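Local coordinates for putative uncharacterized protein (Dictyostelium purpureum, PDB 4R12) that probably serves as an essential subunit of gamma-secretase, the membrane-embedded protease that cleaves proteins such as Notch receptors within the membrane, at residues Y56-I68 with S79-I91. Sequence-based numbering, arbitrary orientation.
Sequences YNNYFSYSQQKDI and STSVLNLHNKSKI
Ile-68 and Ile-91 form a parallel bridge, their CA atoms 5.1 Å apart, where 56-68 and 79-91 enter neighbouring strands. Upstream, each backbone climbs from a helix through a loop, and a type I turn from Tyr-59 to Tyr-62 brings the CA of Phe-60 within 5.6 Å of the CA of Asn-87; Leu-85 centres an inverse gamma turn.

Tyr-56 ties helix 53-57 to helix 79-83. A chi1 of -174° turns the ring away from the backbone N and carries OH across to the second helix. There it donates to Ser-81 O at 2.7 Å, in the carbonyl plane on a lone pair. The CB of Asn-84 sits at the ring edge, 3.2 Å from that hydroxyl, while CE2 packs on the CD2 methyl of Leu-85. A phenylalanine here would probably leave Ser-81 O without this donor and the two helices without their hydrogen-bonded tie. Leu-85 also meets the next tyrosine, its CB 3.7 Å from Tyr-59 CE2, the two side chains crossing at about a right angle. Over one face of the Tyr-59 ring lies Asn-87 ND2, off-centre toward the rim and 3.6 Å above the plane; the same nitrogen makes a hydrogen bond to Tyr-62 O that is nearly straight (171°) but weak, being 3.4 Å long. The Tyr-59 OH, buried here, has no polar partner in the model. Nearer the strands, Ser-89 OG donates to Gln-65 O at 2.6 Å, again in the carbonyl plane, and its CB packs against Ile-68 CD1.

The contact joins elements of the beta-alpha-beta unit 67-72, 79-83 and 90-96 in the nicastrin small lobe, and lays helix 53-57 and its following loop against helix 79-83 and the loop leading to strand 90-96. Ser-81 OG is hydrogen-bonded to Tyr-76 O, beside the glycan on Asn-78; Tyr-59 and Ile-91 reach Val-70, while Tyr-56 and Ile-68 pack on Ile-50 and Tyr-48 of strand 43-50.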
loop_
_atom_site.group_PDB
_atom_site.type_symbol
_atom_site.label_atom_id
_atom_site.label_comp_id
_atom_site.label_asym_id
_atom_site.label_seq_id
_atom_site.Cartn_x
_atom_site.Cartn_y
_atom_site.Cartn_z
ATOM N N TYR A 56 17.852 17.609 23.398
ATOM C CA TYR A 56 16.491 18.074 23.165
ATOM C C TYR A 56 16.256 19.402 23.903
ATOM O O TYR A 56 15.907 20.411 23.288
ATOM C CB TYR A 56 15.457 17.029 23.603
ATOM C CG TYR A 56 14.050 17.430 23.226
ATOM C CD1 TYR A 56 13.288 18.229 24.065
ATOM C CD2 TYR A 56 13.498 17.042 22.013
ATOM C CE1 TYR A 56 12.020 18.621 23.718
ATOM C CE2 TYR A 56 12.222 17.430 21.656
ATOM C CZ TYR A 56 11.491 18.223 22.511
ATOM O OH TYR A 56 10.219 18.616 22.177
ATOM N N ASN A 57 16.460 19.394 25.217
ATOM C CA ASN A 57 16.272 20.597 26.031
ATOM C C ASN A 57 17.204 21.744 25.650
ATOM O O ASN A 57 16.816 22.911 25.712
ATOM C CB ASN A 57 16.461 20.270 27.509
ATOM C CG ASN A 57 15.359 19.391 28.054
ATOM O OD1 ASN A 57 14.198 19.496 27.645
ATOM N ND2 ASN A 57 15.712 18.516 28.990
ATOM N N ASN A 58 18.430 21.421 25.253
ATOM C CA ASN A 58 19.392 22.450 24.871
ATOM C C ASN A 58 19.101 23.067 23.501
ATOM O O ASN A 58 19.833 23.945 23.034
ATOM C CB ASN A 58 20.812 21.887 24.893
ATOM C CG ASN A 58 21.294 21.593 26.302
ATOM O OD1 ASN A 58 20.741 22.106 27.279
ATOM N ND2 ASN A 58 22.330 20.767 26.416
ATOM N N TYR A 59 18.032 22.607 22.858
ATOM C CA TYR A 59 17.617 23.207 21.599
ATOM C C TYR A 59 16.943 24.558 21.838
ATOM O O TYR A 59 17.134 25.495 21.071
ATOM C CB TYR A 59 16.672 22.280 20.837
ATOM C CG TYR A 59 16.078 22.917 19.608
ATOM C CD1 TYR A 59 16.833 23.073 18.455
ATOM C CD2 TYR A 59 14.763 23.370 19.601
ATOM C CE1 TYR A 59 16.296 23.666 17.320
ATOM C CE2 TYR A 59 14.215 23.963 18.472
ATOM C CZ TYR A 59 14.986 24.107 17.336
ATOM O OH TYR A 59 14.450 24.695 16.211
ATOM N N PHE A 60 16.161 24.647 22.908
ATOM C CA PHE A 60 15.367 25.838 23.181
ATOM C C PHE A 60 16.229 27.054 23.497
ATOM O O PHE A 60 15.773 28.193 23.370
ATOM C CB PHE A 60 14.400 25.580 24.335
ATOM C CG PHE A 60 13.417 24.480 24.069
ATOM C CD1 PHE A 60 13.734 23.163 24.367
ATOM C CD2 PHE A 60 12.178 24.757 23.520
ATOM C CE1 PHE A 60 12.832 22.141 24.125
ATOM C CE2 PHE A 60 11.268 23.741 23.277
ATOM C CZ PHE A 60 11.598 22.428 23.577
ATOM N N SER A 61 17.473 26.808 23.899
ATOM C CA SER A 61 18.373 27.876 24.318
ATOM C C SER A 61 19.588 27.992 23.403
ATOM O O SER A 61 20.623 28.525 23.795
ATOM C CB SER A 61 18.829 27.642 25.760
ATOM O OG SER A 61 17.752 27.200 26.569
ATOM N N TYR A 62 19.453 27.491 22.179
ATOM C CA TYR A 62 20.560 27.459 21.228
ATOM C C TYR A 62 20.393 28.517 20.144
ATOM O O TYR A 62 19.505 28.408 19.302
ATOM C CB TYR A 62 20.665 26.065 20.599
ATOM C CG TYR A 62 21.704 25.926 19.506
ATOM C CD1 TYR A 62 23.027 25.638 19.808
ATOM C CD2 TYR A 62 21.355 26.059 18.169
ATOM C CE1 TYR A 62 23.977 25.502 18.809
ATOM C CE2 TYR A 62 22.300 25.926 17.162
ATOM C CZ TYR A 62 23.607 25.646 17.487
ATOM O OH TYR A 62 24.544 25.512 16.487
ATOM N N SER A 63 21.249 29.535 20.156
ATOM C CA SER A 63 21.149 30.617 19.176
ATOM C C SER A 63 22.491 31.009 18.550
ATOM O O SER A 63 22.704 32.168 18.201
ATOM C CB SER A 63 20.494 31.848 19.814
ATOM O OG SER A 63 20.923 32.026 21.151
ATOM N N GLN A 64 23.381 30.031 18.399
ATOM C CA GLN A 64 24.657 30.228 17.710
ATOM C C GLN A 64 24.417 30.570 16.236
ATOM O O GLN A 64 25.275 31.132 15.551
ATOM C CB GLN A 64 25.526 28.968 17.854
ATOM C CG GLN A 64 26.654 28.792 16.830
ATOM C CD GLN A 64 27.381 27.470 16.997
ATOM O OE1 GLN A 64 27.392 26.894 18.086
ATOM N NE2 GLN A 64 27.983 26.978 15.920
ATOM N N GLN A 65 23.220 30.250 15.767
ATOM C CA GLN A 65 22.880 30.395 14.366
ATOM C C GLN A 65 21.392 30.671 14.187
ATOM O O GLN A 65 20.568 30.238 14.996
ATOM C CB GLN A 65 23.277 29.127 13.611
ATOM C CG GLN A 65 22.856 29.094 12.156
ATOM C CD GLN A 65 24.040 29.036 11.234
ATOM O OE1 GLN A 65 25.134 29.468 11.597
ATOM N NE2 GLN A 65 23.841 28.494 10.037
ATOM N N LYS A 66 21.053 31.404 13.132
ATOM C CA LYS A 66 19.665 31.538 12.729
ATOM C C LYS A 66 19.171 30.208 12.138
ATOM O O LYS A 66 18.377 29.502 12.750
ATOM C CB LYS A 66 19.502 32.681 11.718
ATOM C CG LYS A 66 18.085 32.847 11.177
ATOM C CD LYS A 66 18.030 33.838 10.014
ATOM C CE LYS A 66 18.157 35.281 10.488
ATOM N NZ LYS A 66 16.976 35.729 11.289
ATOM N N ASP A 67 19.675 29.854 10.964
ATOM C CA ASP A 67 19.127 28.730 10.214
ATOM C C ASP A 67 19.621 27.373 10.729
ATOM O O ASP A 67 20.818 27.090 10.702
ATOM C CB ASP A 67 19.461 28.892 8.729
ATOM C CG ASP A 67 18.955 30.218 8.161
ATOM O OD1 ASP A 67 17.898 30.698 8.634
ATOM O OD2 ASP A 67 19.615 30.780 7.254
ATOM N N ILE A 68 18.693 26.539 11.191
ATOM C CA ILE A 68 19.047 25.239 11.762
ATOM C C ILE A 68 18.342 24.071 11.065
ATOM O O ILE A 68 17.122 24.097 10.904
ATOM C CB ILE A 68 18.703 25.193 13.269
ATOM C CG1 ILE A 68 19.455 26.295 14.024
ATOM C CG2 ILE A 68 19.012 23.815 13.859
ATOM C CD1 ILE A 68 19.022 26.460 15.471
ATOM N N SER A 79 4.933 13.526 16.947
ATOM C CA SER A 79 4.238 14.816 16.953
ATOM C C SER A 79 4.629 15.667 18.154
ATOM O O SER A 79 5.048 16.807 17.993
ATOM C CB SER A 79 2.716 14.628 16.917
ATOM O OG SER A 79 2.277 13.754 17.943
ATOM N N THR A 80 4.515 15.100 19.348
ATOM C CA THR A 80 4.739 15.858 20.576
ATOM C C THR A 80 6.125 16.470 20.631
ATOM O O THR A 80 6.294 17.650 20.952
ATOM C CB THR A 80 4.540 14.965 21.812
ATOM O OG1 THR A 80 3.138 14.755 22.011
ATOM C CG2 THR A 80 5.121 15.624 23.050
ATOM N N SER A 81 7.108 15.650 20.288
ATOM C CA SER A 81 8.506 16.014 20.372
ATOM C C SER A 81 8.900 17.058 19.322
ATOM O O SER A 81 9.637 18.001 19.618
ATOM C CB SER A 81 9.361 14.743 20.229
ATOM O OG SER A 81 10.718 15.053 20.003
ATOM N N VAL A 82 8.405 16.895 18.099
ATOM C CA VAL A 82 8.758 17.814 17.023
ATOM C C VAL A 82 7.974 19.129 17.139
ATOM O O VAL A 82 8.535 20.206 16.951
ATOM C CB VAL A 82 8.523 17.179 15.628
ATOM C CG1 VAL A 82 8.627 18.222 14.532
ATOM C CG2 VAL A 82 9.527 16.039 15.373
ATOM N N LEU A 83 6.691 19.048 17.476
ATOM C CA LEU A 83 5.877 20.260 17.520
ATOM C C LEU A 83 6.305 21.185 18.656
ATOM O O LEU A 83 6.025 22.376 18.611
ATOM C CB LEU A 83 4.386 19.923 17.638
ATOM C CG LEU A 83 3.757 19.280 16.390
ATOM C CD1 LEU A 83 2.262 19.473 16.337
ATOM C CD2 LEU A 83 4.397 19.820 15.121
ATOM N N ASN A 84 6.996 20.644 19.657
ATOM C CA ASN A 84 7.488 21.442 20.781
ATOM C C ASN A 84 8.762 22.208 20.489
ATOM O O ASN A 84 9.179 23.057 21.276
ATOM C CB ASN A 84 7.732 20.558 21.994
ATOM C CG ASN A 84 6.523 20.421 22.842
ATOM O OD1 ASN A 84 5.709 21.347 22.927
ATOM N ND2 ASN A 84 6.376 19.268 23.485
ATOM N N LEU A 85 9.394 21.896 19.365
ATOM C CA LEU A 85 10.603 22.589 18.976
ATOM C C LEU A 85 10.272 24.011 18.551
ATOM O O LEU A 85 10.267 24.320 17.367
ATOM C CB LEU A 85 11.309 21.840 17.851
ATOM C CG LEU A 85 11.651 20.396 18.220
ATOM C CD1 LEU A 85 12.344 19.679 17.068
ATOM C CD2 LEU A 85 12.504 20.368 19.482
ATOM N N HIS A 86 9.970 24.861 19.529
ATOM C CA HIS A 86 9.826 26.299 19.296
ATOM C C HIS A 86 11.160 26.984 19.598
ATOM O O HIS A 86 11.733 26.790 20.669
ATOM C CB HIS A 86 8.714 26.910 20.163
ATOM C CG HIS A 86 7.509 26.029 20.335
ATOM N ND1 HIS A 86 6.661 25.703 19.296
ATOM C CD2 HIS A 86 6.995 25.433 21.439
ATOM C CE1 HIS A 86 5.681 24.939 19.751
ATOM N NE2 HIS A 86 5.864 24.753 21.046
ATOM N N ASN A 87 11.694 27.762 18.675
ATOM C CA ASN A 87 12.986 28.409 18.851
ATOM C C ASN A 87 13.008 29.834 18.299
ATOM O O ASN A 87 12.252 30.179 17.426
ATOM C CB ASN A 87 14.069 27.594 18.173
ATOM C CG ASN A 87 15.452 28.087 18.480
ATOM O OD1 ASN A 87 15.720 29.280 18.421
ATOM N ND2 ASN A 87 16.348 27.175 18.796
ATOM N N LYS A 88 13.873 30.676 18.824
ATOM C CA LYS A 88 13.971 32.052 18.339
ATOM C C LYS A 88 14.701 32.026 17.019
ATOM O O LYS A 88 14.487 32.831 16.145
ATOM C CB LYS A 88 14.722 32.895 19.353
ATOM C CG LYS A 88 14.423 32.493 20.785
ATOM C CD LYS A 88 15.695 32.171 21.536
ATOM C CE LYS A 88 16.223 30.803 21.147
ATOM N NZ LYS A 88 15.366 29.739 21.716
ATOM N N SER A 89 15.571 31.050 16.888
ATOM C CA SER A 89 16.111 30.684 15.619
ATOM C C SER A 89 14.939 30.028 14.959
ATOM O O SER A 89 13.981 29.682 15.625
ATOM C CB SER A 89 17.232 29.687 15.834
ATOM O OG SER A 89 18.354 30.305 16.417
ATOM N N LYS A 90 14.983 29.893 13.658
ATOM C CA LYS A 90 13.885 29.275 12.965
ATOM C C LYS A 90 14.402 27.978 12.423
ATOM O O LYS A 90 15.515 27.913 11.944
ATOM C CB LYS A 90 13.346 30.182 11.877
ATOM C CG LYS A 90 11.883 29.974 11.558
ATOM C CD LYS A 90 11.644 30.093 10.061
ATOM C CE LYS A 90 10.399 30.904 9.739
ATOM N NZ LYS A 90 9.098 30.173 9.834
ATOM N N ILE A 91 13.591 26.945 12.558
ATOM C CA ILE A 91 13.948 25.626 12.096
ATOM C C ILE A 91 13.754 25.587 10.610
ATOM O O ILE A 91 12.742 25.944 10.141
ATOM C CB ILE A 91 13.058 24.585 12.759
ATOM C CG1 ILE A 91 13.383 23.211 12.238
ATOM C CG2 ILE A 91 11.610 24.913 12.512
ATOM C CD1 ILE A 91 12.950 22.148 13.199
#